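Local coordinates for VP5 (Halorubrum pleomorphic virus 2, PDB 6QGI), which is an envelope protein of a pleomorphic virus of haloarchaea and probably drives fusion of the viral membrane with that of the host cell, at residues Ala122-Ile127 with Leu220-Ala225; Val179-Val184 with Ser190-Pro195; Lys49-Thr54 with Trp117-Ala122; Ser126-Val131 with Glu154-Asn159. All blocks are in the same frame, centred on the assembly; numbering follows the deposited sequence.

Interaction 1 (Ala122-Ile127 with Leu220-Ala225)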
# COMPACT_ATOMS: atom_id res chain seq x y z
N ALA A 122 -9.61 -11.66 -12.94
CA ALA A 122 -9.23 -11.93 -14.33
C ALA A 122 -7.97 -12.80 -14.40
O ALA A 122 -7.92 -13.77 -15.16
CB ALA A 122 -9.01 -10.62 -15.08
N GLU A 123 -6.96 -12.45 -13.57
CA GLU A 123 -5.69 -13.16 -13.44
C GLU A 123 -5.93 -14.55 -12.87
O GLU A 123 -5.29 -15.51 -13.32
CB GLU A 123 -4.74 -12.37 -12.54
CG GLU A 123 -3.31 -12.86 -12.51
CD GLU A 123 -2.47 -12.07 -11.54
OE1 GLU A 123 -1.44 -11.51 -11.97
OE2 GLU A 123 -2.84 -12.01 -10.34
N LEU A 124 -6.85 -14.67 -11.88
CA LEU A 124 -7.23 -15.93 -11.26
C LEU A 124 -7.88 -16.83 -12.30
O LEU A 124 -7.58 -18.03 -12.34
CB LEU A 124 -8.16 -15.72 -10.04
CG LEU A 124 -8.67 -16.99 -9.31
CD1 LEU A 124 -7.53 -17.78 -8.69
CD2 LEU A 124 -9.70 -16.63 -8.26
N ASP A 125 -8.75 -16.26 -13.17
CA ASP A 125 -9.44 -16.99 -14.23
C ASP A 125 -8.43 -17.61 -15.20
O ASP A 125 -8.58 -18.79 -15.55
CB ASP A 125 -10.43 -16.09 -14.97
CG ASP A 125 -11.29 -16.83 -15.99
OD1 ASP A 125 -11.86 -17.90 -15.64
OD2 ASP A 125 -11.40 -16.34 -17.14
N SER A 126 -7.38 -16.85 -15.58
CA SER A 126 -6.32 -17.34 -16.47
C SER A 126 -5.39 -18.32 -15.74
O SER A 126 -4.78 -19.16 -16.41
CB SER A 126 -5.55 -16.19 -17.10
OG SER A 126 -5.03 -15.28 -16.15
N ILE A 127 -5.31 -18.27 -14.38
CA ILE A 127 -4.55 -19.25 -13.59
C ILE A 127 -5.31 -20.58 -13.68
O ILE A 127 -4.73 -21.58 -14.09
CB ILE A 127 -4.32 -18.81 -12.11
CG1 ILE A 127 -3.24 -17.72 -11.99
CG2 ILE A 127 -3.97 -20.01 -11.21
CD1 ILE A 127 -3.41 -16.79 -10.76
N LEU A 220 -0.69 -19.30 0.99
CA LEU A 220 -1.14 -17.94 1.22
C LEU A 220 -2.59 -17.74 0.81
O LEU A 220 -3.06 -18.37 -0.14
CB LEU A 220 -0.24 -16.89 0.53
CG LEU A 220 -0.12 -16.90 -0.99
CD1 LEU A 220 -1.24 -16.10 -1.64
CD2 LEU A 220 1.18 -16.33 -1.41
N VAL A 221 -3.28 -16.83 1.51
CA VAL A 221 -4.65 -16.44 1.22
C VAL A 221 -4.59 -15.06 0.57
O VAL A 221 -3.83 -14.19 1.00
CB VAL A 221 -5.58 -16.45 2.47
CG1 VAL A 221 -7.04 -16.27 2.07
CG2 VAL A 221 -5.41 -17.74 3.24
N TYR A 222 -5.37 -14.89 -0.49
CA TYR A 222 -5.49 -13.65 -1.25
C TYR A 222 -6.89 -13.65 -1.86
O TYR A 222 -7.56 -14.68 -1.81
CB TYR A 222 -4.35 -13.52 -2.28
CG TYR A 222 -4.63 -14.03 -3.68
CD1 TYR A 222 -4.89 -15.38 -3.92
CD2 TYR A 222 -4.55 -13.18 -4.78
CE1 TYR A 222 -5.12 -15.86 -5.21
CE2 TYR A 222 -4.74 -13.65 -6.07
CZ TYR A 222 -5.04 -14.99 -6.28
OH TYR A 222 -5.28 -15.44 -7.56
N LEU A 223 -7.34 -12.50 -2.40
CA LEU A 223 -8.69 -12.35 -2.97
C LEU A 223 -9.76 -12.71 -1.91
O LEU A 223 -10.80 -13.30 -2.24
CB LEU A 223 -8.87 -13.19 -4.26
CG LEU A 223 -8.10 -12.72 -5.48
CD1 LEU A 223 -8.26 -13.67 -6.63
CD2 LEU A 223 -8.57 -11.38 -5.91
N ASN A 224 -9.48 -12.35 -0.64
CA ASN A 224 -10.36 -12.59 0.50
C ASN A 224 -11.34 -11.43 0.59
O ASN A 224 -10.96 -10.35 1.03
CB ASN A 224 -9.54 -12.77 1.79
CG ASN A 224 -10.32 -13.16 3.04
OD1 ASN A 224 -11.54 -13.38 3.03
ND2 ASN A 224 -9.62 -13.27 4.16
N ALA A 225 -12.60 -11.66 0.16
CA ALA A 225 -13.68 -10.65 0.16
C ALA A 225 -13.95 -10.04 1.55
O ALA A 225 -14.42 -8.91 1.64
CB ALA A 225 -14.95 -11.25 -0.41
O HOH W 1 -4.94 -13.30 -9.20

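Interaction 2 (Val179-Val184 with Ser190-Pro195)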
# COMPACT_ATOMS: atom_id res chain seq x y z
N VAL A 179 -18.20 -6.03 -11.94
CA VAL A 179 -17.17 -6.44 -10.99
C VAL A 179 -17.05 -7.96 -10.99
O VAL A 179 -18.06 -8.66 -10.89
CB VAL A 179 -17.37 -5.87 -9.55
CG1 VAL A 179 -16.30 -6.38 -8.58
CG2 VAL A 179 -17.37 -4.34 -9.57
N GLY A 180 -15.81 -8.43 -11.12
CA GLY A 180 -15.45 -9.84 -11.15
C GLY A 180 -15.81 -10.55 -9.87
O GLY A 180 -15.76 -9.95 -8.79
N THR A 181 -16.21 -11.84 -9.97
CA THR A 181 -16.59 -12.62 -8.79
C THR A 181 -15.76 -13.88 -8.64
O THR A 181 -15.42 -14.53 -9.62
CB THR A 181 -18.08 -12.99 -8.78
OG1 THR A 181 -18.39 -13.86 -9.87
CG2 THR A 181 -19.00 -11.79 -8.74
N VAL A 182 -15.48 -14.23 -7.38
CA VAL A 182 -14.82 -15.47 -6.98
C VAL A 182 -15.96 -16.43 -6.65
O VAL A 182 -16.74 -16.17 -5.73
CB VAL A 182 -13.80 -15.27 -5.82
CG1 VAL A 182 -13.10 -16.58 -5.48
CG2 VAL A 182 -12.78 -14.20 -6.16
N GLU A 183 -16.12 -17.48 -7.46
CA GLU A 183 -17.19 -18.47 -7.37
C GLU A 183 -16.77 -19.74 -6.66
O GLU A 183 -15.71 -20.30 -6.95
CB GLU A 183 -17.67 -18.80 -8.80
CG GLU A 183 -18.90 -19.69 -8.90
CD GLU A 183 -19.39 -19.94 -10.32
OE1 GLU A 183 -20.10 -20.95 -10.52
OE2 GLU A 183 -19.08 -19.13 -11.23
N VAL A 184 -17.63 -20.23 -5.75
CA VAL A 184 -17.48 -21.49 -5.02
C VAL A 184 -18.64 -22.37 -5.46
O VAL A 184 -19.78 -22.09 -5.07
CB VAL A 184 -17.41 -21.34 -3.48
CG1 VAL A 184 -17.24 -22.69 -2.79
CG2 VAL A 184 -16.31 -20.38 -3.06
N SER A 190 -24.33 -21.89 -5.72
CA SER A 190 -22.96 -21.40 -5.83
C SER A 190 -22.76 -20.14 -5.00
O SER A 190 -23.71 -19.37 -4.83
CB SER A 190 -22.59 -21.14 -7.29
OG SER A 190 -22.61 -22.34 -8.04
N TYR A 191 -21.54 -19.92 -4.49
CA TYR A 191 -21.23 -18.72 -3.71
C TYR A 191 -20.41 -17.77 -4.55
O TYR A 191 -19.42 -18.19 -5.14
CB TYR A 191 -20.49 -19.05 -2.39
CG TYR A 191 -21.32 -19.73 -1.33
CD1 TYR A 191 -22.71 -19.82 -1.43
CD2 TYR A 191 -20.72 -20.25 -0.18
CE1 TYR A 191 -23.47 -20.43 -0.44
CE2 TYR A 191 -21.48 -20.86 0.82
CZ TYR A 191 -22.86 -20.94 0.69
OH TYR A 191 -23.60 -21.55 1.67
N TYR A 192 -20.82 -16.50 -4.62
CA TYR A 192 -20.10 -15.50 -5.39
C TYR A 192 -19.54 -14.43 -4.47
O TYR A 192 -20.27 -13.91 -3.62
CB TYR A 192 -21.01 -14.89 -6.48
CG TYR A 192 -21.57 -15.92 -7.44
CD1 TYR A 192 -20.89 -16.27 -8.60
CD2 TYR A 192 -22.81 -16.52 -7.20
CE1 TYR A 192 -21.42 -17.20 -9.50
CE2 TYR A 192 -23.34 -17.46 -8.08
CZ TYR A 192 -22.64 -17.79 -9.23
OH TYR A 192 -23.16 -18.72 -10.11
N TYR A 193 -18.24 -14.14 -4.60
CA TYR A 193 -17.55 -13.15 -3.76
C TYR A 193 -17.09 -11.97 -4.57
O TYR A 193 -16.47 -12.13 -5.62
CB TYR A 193 -16.33 -13.76 -3.03
CG TYR A 193 -16.59 -15.02 -2.24
CD1 TYR A 193 -17.75 -15.18 -1.49
CD2 TYR A 193 -15.62 -16.02 -2.17
CE1 TYR A 193 -17.97 -16.33 -0.74
CE2 TYR A 193 -15.82 -17.16 -1.40
CZ TYR A 193 -16.99 -17.31 -0.69
OH TYR A 193 -17.19 -18.45 0.04
N ASP A 194 -17.33 -10.77 -4.04
CA ASP A 194 -16.92 -9.50 -4.61
C ASP A 194 -16.72 -8.51 -3.44
O ASP A 194 -17.17 -8.82 -2.33
CB ASP A 194 -17.95 -9.01 -5.67
CG ASP A 194 -19.37 -8.80 -5.18
OD1 ASP A 194 -19.63 -9.04 -4.01
OD2 ASP A 194 -20.21 -8.38 -5.97
N PRO A 195 -16.05 -7.35 -3.61
CA PRO A 195 -15.84 -6.44 -2.46
C PRO A 195 -17.13 -5.88 -1.83
O PRO A 195 -17.08 -5.44 -0.68
CB PRO A 195 -15.00 -5.31 -3.05
CG PRO A 195 -14.39 -5.86 -4.27
CD PRO A 195 -15.39 -6.82 -4.82

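Interaction 3 (Lys49-Thr54 with Trp117-Ala122)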
# COMPACT_ATOMS: atom_id res chain seq x y z
N LYS A 49 1.19 -14.40 -4.76
CA LYS A 49 1.98 -13.69 -3.75
C LYS A 49 2.18 -12.25 -4.16
O LYS A 49 2.08 -11.36 -3.31
CB LYS A 49 3.34 -14.39 -3.53
CG LYS A 49 4.11 -13.90 -2.32
CD LYS A 49 5.50 -14.52 -2.28
CE LYS A 49 6.14 -14.34 -0.93
NZ LYS A 49 6.72 -15.61 -0.43
N THR A 50 2.47 -12.01 -5.45
CA THR A 50 2.68 -10.68 -6.02
C THR A 50 1.35 -9.95 -6.07
O THR A 50 1.31 -8.76 -5.74
CB THR A 50 3.36 -10.78 -7.38
OG1 THR A 50 4.51 -11.62 -7.26
CG2 THR A 50 3.79 -9.42 -7.92
N ARG A 51 0.25 -10.64 -6.44
CA ARG A 51 -1.08 -10.04 -6.48
C ARG A 51 -1.52 -9.60 -5.09
O ARG A 51 -2.01 -8.49 -4.95
CB ARG A 51 -2.13 -10.99 -7.10
CG ARG A 51 -3.52 -10.36 -7.32
CD ARG A 51 -3.52 -9.09 -8.16
NE ARG A 51 -3.05 -9.33 -9.52
CZ ARG A 51 -2.82 -8.38 -10.42
NH1 ARG A 51 -3.00 -7.11 -10.11
NH2 ARG A 51 -2.39 -8.70 -11.64
N LYS A 52 -1.30 -10.46 -4.06
CA LYS A 52 -1.64 -10.18 -2.66
C LYS A 52 -0.85 -8.98 -2.16
O LYS A 52 -1.40 -8.15 -1.44
CB LYS A 52 -1.34 -11.41 -1.78
CG LYS A 52 -1.90 -11.30 -0.37
CD LYS A 52 -0.97 -11.96 0.63
CE LYS A 52 -1.51 -11.94 2.03
NZ LYS A 52 -1.50 -10.57 2.63
N SER A 53 0.43 -8.88 -2.56
CA SER A 53 1.31 -7.78 -2.18
C SER A 53 0.88 -6.46 -2.83
O SER A 53 0.78 -5.48 -2.11
CB SER A 53 2.76 -8.10 -2.53
OG SER A 53 3.62 -7.19 -1.86
N THR A 54 0.58 -6.45 -4.15
CA THR A 54 0.15 -5.23 -4.86
C THR A 54 -1.26 -4.80 -4.43
O THR A 54 -1.54 -3.60 -4.42
CB THR A 54 0.24 -5.38 -6.40
OG1 THR A 54 -0.63 -6.41 -6.85
CG2 THR A 54 1.66 -5.61 -6.90
N TRP A 117 -9.63 -5.27 -7.94
CA TRP A 117 -10.29 -6.55 -7.66
C TRP A 117 -10.53 -7.31 -8.97
O TRP A 117 -10.30 -8.52 -9.02
CB TRP A 117 -11.62 -6.35 -6.89
CG TRP A 117 -12.40 -7.62 -6.65
CD1 TRP A 117 -13.40 -8.13 -7.43
CD2 TRP A 117 -12.26 -8.53 -5.54
NE1 TRP A 117 -13.88 -9.30 -6.89
CE2 TRP A 117 -13.19 -9.57 -5.73
CE3 TRP A 117 -11.43 -8.57 -4.41
CZ2 TRP A 117 -13.32 -10.64 -4.83
CZ3 TRP A 117 -11.56 -9.62 -3.52
CH2 TRP A 117 -12.50 -10.64 -3.73
N ASN A 118 -10.99 -6.60 -10.02
CA ASN A 118 -11.26 -7.16 -11.35
C ASN A 118 -10.00 -7.77 -11.98
O ASN A 118 -10.07 -8.90 -12.47
CB ASN A 118 -11.87 -6.11 -12.27
CG ASN A 118 -13.30 -5.80 -11.93
OD1 ASN A 118 -13.91 -6.43 -11.07
ND2 ASN A 118 -13.87 -4.80 -12.60
N GLU A 119 -8.85 -7.07 -11.88
CA GLU A 119 -7.57 -7.56 -12.40
C GLU A 119 -7.12 -8.81 -11.66
O GLU A 119 -6.50 -9.68 -12.27
CB GLU A 119 -6.48 -6.48 -12.33
CG GLU A 119 -5.45 -6.59 -13.46
CD GLU A 119 -5.99 -6.56 -14.88
OE1 GLU A 119 -6.98 -5.83 -15.14
OE2 GLU A 119 -5.41 -7.25 -15.74
N SER A 120 -7.46 -8.92 -10.37
CA SER A 120 -7.13 -10.09 -9.55
C SER A 120 -7.97 -11.31 -9.96
O SER A 120 -7.43 -12.40 -10.09
CB SER A 120 -7.34 -9.78 -8.07
OG SER A 120 -6.81 -8.53 -7.65
N VAL A 121 -9.30 -11.11 -10.18
CA VAL A 121 -10.25 -12.16 -10.59
C VAL A 121 -9.91 -12.62 -12.03
O VAL A 121 -9.90 -13.82 -12.29
CB VAL A 121 -11.74 -11.73 -10.44
CG1 VAL A 121 -12.70 -12.82 -10.91
CG2 VAL A 121 -12.06 -11.34 -9.00
N ALA A 122 -9.61 -11.66 -12.94
CA ALA A 122 -9.23 -11.93 -14.33
C ALA A 122 -7.97 -12.80 -14.40
O ALA A 122 -7.92 -13.77 -15.16
CB ALA A 122 -9.01 -10.62 -15.08

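Interaction 4 (Ser126-Val131 with Glu154-Asn159)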
# COMPACT_ATOMS: atom_id res chain seq x y z
N SER A 126 -7.38 -16.85 -15.58
CA SER A 126 -6.32 -17.34 -16.47
C SER A 126 -5.39 -18.32 -15.74
O SER A 126 -4.78 -19.16 -16.41
CB SER A 126 -5.55 -16.19 -17.10
OG SER A 126 -5.03 -15.28 -16.15
N ILE A 127 -5.31 -18.27 -14.38
CA ILE A 127 -4.55 -19.25 -13.59
C ILE A 127 -5.31 -20.58 -13.68
O ILE A 127 -4.73 -21.58 -14.09
CB ILE A 127 -4.32 -18.81 -12.11
CG1 ILE A 127 -3.24 -17.72 -11.99
CG2 ILE A 127 -3.97 -20.01 -11.21
CD1 ILE A 127 -3.41 -16.79 -10.76
N LEU A 128 -6.63 -20.55 -13.34
CA LEU A 128 -7.52 -21.71 -13.36
C LEU A 128 -7.62 -22.33 -14.77
O LEU A 128 -7.87 -23.53 -14.87
CB LEU A 128 -8.93 -21.35 -12.83
CG LEU A 128 -9.04 -20.76 -11.42
CD1 LEU A 128 -10.38 -20.11 -11.20
CD2 LEU A 128 -8.80 -21.80 -10.35
N SER A 129 -7.39 -21.53 -15.84
CA SER A 129 -7.36 -22.02 -17.22
C SER A 129 -6.09 -22.83 -17.43
O SER A 129 -6.16 -23.99 -17.82
CB SER A 129 -7.44 -20.86 -18.21
OG SER A 129 -8.68 -20.18 -18.14
N THR A 130 -4.93 -22.23 -17.09
CA THR A 130 -3.59 -22.82 -17.18
C THR A 130 -3.49 -24.10 -16.31
O THR A 130 -2.82 -25.05 -16.72
CB THR A 130 -2.53 -21.78 -16.78
OG1 THR A 130 -2.73 -20.58 -17.51
CG2 THR A 130 -1.13 -22.26 -17.04
N VAL A 131 -4.15 -24.11 -15.14
CA VAL A 131 -4.12 -25.25 -14.22
C VAL A 131 -4.93 -26.42 -14.83
O VAL A 131 -4.36 -27.49 -15.02
CB VAL A 131 -4.58 -24.87 -12.78
CG1 VAL A 131 -4.74 -26.10 -11.90
CG2 VAL A 131 -3.60 -23.89 -12.13
N GLU A 154 -16.78 -28.26 -4.45
CA GLU A 154 -17.02 -28.90 -5.75
C GLU A 154 -16.12 -28.32 -6.85
O GLU A 154 -15.59 -29.08 -7.67
CB GLU A 154 -18.49 -28.82 -6.17
CG GLU A 154 -19.40 -29.75 -5.37
CD GLU A 154 -20.45 -30.50 -6.17
OE1 GLU A 154 -20.85 -30.02 -7.25
OE2 GLU A 154 -20.88 -31.58 -5.69
N ASP A 155 -15.93 -26.98 -6.84
CA ASP A 155 -15.07 -26.25 -7.77
C ASP A 155 -14.82 -24.82 -7.30
O ASP A 155 -15.62 -24.25 -6.55
CB ASP A 155 -15.65 -26.22 -9.21
CG ASP A 155 -14.63 -26.28 -10.34
OD1 ASP A 155 -13.42 -26.34 -10.05
OD2 ASP A 155 -15.05 -26.29 -11.51
N LEU A 156 -13.67 -24.26 -7.72
CA LEU A 156 -13.24 -22.89 -7.47
C LEU A 156 -13.17 -22.22 -8.83
O LEU A 156 -12.38 -22.65 -9.68
CB LEU A 156 -11.90 -22.85 -6.71
CG LEU A 156 -11.16 -21.50 -6.61
CD1 LEU A 156 -11.90 -20.51 -5.73
CD2 LEU A 156 -9.76 -21.71 -6.09
N LEU A 157 -14.05 -21.24 -9.08
CA LEU A 157 -14.14 -20.55 -10.36
C LEU A 157 -14.00 -19.03 -10.22
O LEU A 157 -14.22 -18.47 -9.15
CB LEU A 157 -15.46 -20.90 -11.07
CG LEU A 157 -15.68 -22.39 -11.41
CD1 LEU A 157 -17.11 -22.66 -11.79
CD2 LEU A 157 -14.73 -22.87 -12.50
N ALA A 158 -13.59 -18.37 -11.31
CA ALA A 158 -13.42 -16.92 -11.36
C ALA A 158 -14.15 -16.38 -12.59
O ALA A 158 -13.90 -16.83 -13.71
CB ALA A 158 -11.95 -16.56 -11.40
N ASN A 159 -15.09 -15.46 -12.35
CA ASN A 159 -15.90 -14.85 -13.41
C ASN A 159 -15.46 -13.40 -13.59
O ASN A 159 -15.84 -12.55 -12.79
CB ASN A 159 -17.38 -14.96 -13.05
CG ASN A 159 -17.77 -16.34 -12.60
OD1 ASN A 159 -17.95 -17.25 -13.40
ND2 ASN A 159 -17.90 -16.51 -11.30

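Interaction 1 (Ala122-Ile127 with Leu220-Ala225)
Tyr222 and Leu223 reach from the loop after strand 218-221 toward Leu124 and Ile127 on one flank of the long helix 91-133, with Glu123 reached through a water; the contact is loop-on-helix packing in the N-terminal region of the envelope protein. The ring of Tyr222 approaches with its hydroxyl leading. Leu124 meets it obliquely, CD1 lying 3.4 Å from Tyr222 OH, while Ile127 points against the tyrosine from the opposite direction to it and places its CD1 3.9 Å from the same oxygen. Leu124 turns CG away from its backbone N (chi1 178°), and its two methyls face different partners: CD1 the tyrosine and CD2 Leu223 CD1 at 3.7 Å, the two leucine side chains sliding past each other in opposite directions. Leu223 also lays its CG toward the rim of one face of the Tyr222 ring, which probably restricts the ring. Tyrosine suits this place because its ring can be buried among aliphatic groups while its hydroxyl still finds a polar partner. That partner is a water at the ring edge, in the ring plane. Glu123 is held for the task by the backbone N of Asp29. Tyr222 OH donates to the water, 2.7 Å from its oxygen, and the water in turn donates to Glu123 OE2, also at 2.7 Å.

Interaction 2 (Val179-Val184 with Ser190-Pro195)
Four backbone hydrogen bonds tie Val182 to Tyr193 and Val184 to Tyr191, two for each pair. The straightest, Tyr191 N to Val184 O, is 2.9 Å long with 168° at the hydrogen; Val182 N reaches Tyr193 O, also at 2.9 Å. Between them Glu183 and Tyr192 form a non-hydrogen-bonded pair, and Glu183 CA makes a CA-H...O contact of 3.2 Å with Tyr191 O. Glu183, extended from a CG anti to the backbone N (chi1 -173°), runs alongside the Tyr192 ring, its CG 3.6 Å from Tyr192 CE1. The carboxylate is turned 47° from the ring, and its OE2 is bonded to Asn159 ND2. Thr181 OG1 stands at the edge of the same ring and bonds to Asp165 O. The other face is more apolar: Val184 CG2 meets Tyr193 CE2 obliquely at 3.7 Å, and beta-branched valines suit the extended backbone. Tyr193 can lie buried there because its OH is bonded to Leu206 N. At the open end Val179 CG1 packs against Pro195 CD at 3.9 Å. Paired in this way, strands 176-186 and 189-193 make an antiparallel beta hairpin, part of a small antiparallel sheet packed on helix 91-133.

Interaction 3 (Lys49-Thr54 with Trp117-Ala122)
Arg51 crosses from helix 37-60 to helix 91-133 and lays its aliphatic chain against Ser120 and its guanidinium beside Glu119, a helix-helix contact within the N-terminal region of the envelope protein. The nearest approach is Arg51 CD to Ser120 OG, 3.4 Å, with CG close behind at 3.8 Å from that oxygen. A serine suits this place: its small side chain lets the helices come near, with 6.8 Å between Arg51 CA and Ser120 CA. The arginine leaves its helix with CG anti to the backbone N, then bends at chi2 (55°) and chi3 (64°). This double bend sets the guanidinium along the partner helix, with Glu119 CB over one face. Glu119 meets it through methylenes, CG lying 4.1 Å from Arg51 NH2. The planes of guanidinium and carboxylate are 56° apart, and the charged atoms Arg51 NH2 and Glu119 OE2 remain 5.3 Å from each other, not in contact.

Partners in the next shell help to hold these groups. Glu119 OE2 accepts from Ser28 N, while Ser120 OG bonds to Thr116 O and Asn55 ND2. Arg51 NH1 bonds to Val26 O and NE pairs with Glu123, so separate nitrogens of the group are held by different partners. The charge itself is met one helical turn beyond Glu119, where Arg51 NE forms a salt bridge to Glu123 OE2.

Interaction 4 (Ser126-Val131 with Glu154-Asn159)
Leu128 projects from its helix with CG anti to the carbonyl carbon and beside the backbone N (chi1 -57°), and a chi2 of 164° then spreads its two methyls over the backbone of Leu156-Ala158. CD1 carries most of the contact. It lies 3.6 Å from Leu156 O, 3.7 Å from Ala158 N and 3.9 Å from Ala158 CB, and so rests on a peptide stretch as well as on a side chain. CD2 comes almost as near the same Leu156 O, at 3.7 Å, and faces Leu156 CD2 more loosely at 4.4 Å. Here helix 91-133 packs against strand 155-159 of a small antiparallel sheet; the axes of helix 126-131 and strand 155-159 approach to 8.5 Å, their directions 132° from each other. Leucine fits because its branched end can span neighbouring residues of an extended chain, while the small side chain of Ala158 lets the strand lie close. Ala158 points toward the helix, where Val121 and Leu124 also touch it, whereas Leu157 points away.

The polar atoms here look to other partners. Leu156 O accepts a hydrogen bond from Lys139 NZ, which also forms a salt bridge to Asp155, and backbone bonds join Leu157 to Glu183 in the adjacent strand. Within the helix, Thr130 OG1 lies 2.7 Å from Ser126 O, a carbonyl that Thr130 N also bonds, and is within bonding distance of Pro31 O.

Interactions 1, 3 and 4 all use helix 91-133, each meeting a different neighbour: a loop, helix 37-60 and a strand. All four contacts are largely buried, but interaction 3 lies nearest the centre of the chain, about 13 Å away, and interaction 4 farthest, about 27 Å. Their chemistry differs with the elements they join. Interaction 2 rests on backbone pairing, interaction 4 on aliphatic packing, and interactions 1 and 3 mix packing with buried charge, joined by the Arg51-Glu123 salt bridge. Interactions 2 and 4 meet in one sheet, where strands 155-159 and 176-186 are neighbours. Hydrogen bonds between Gly180 and the side chains of Trp117 and Asn118 tie interaction 3 to interaction 2.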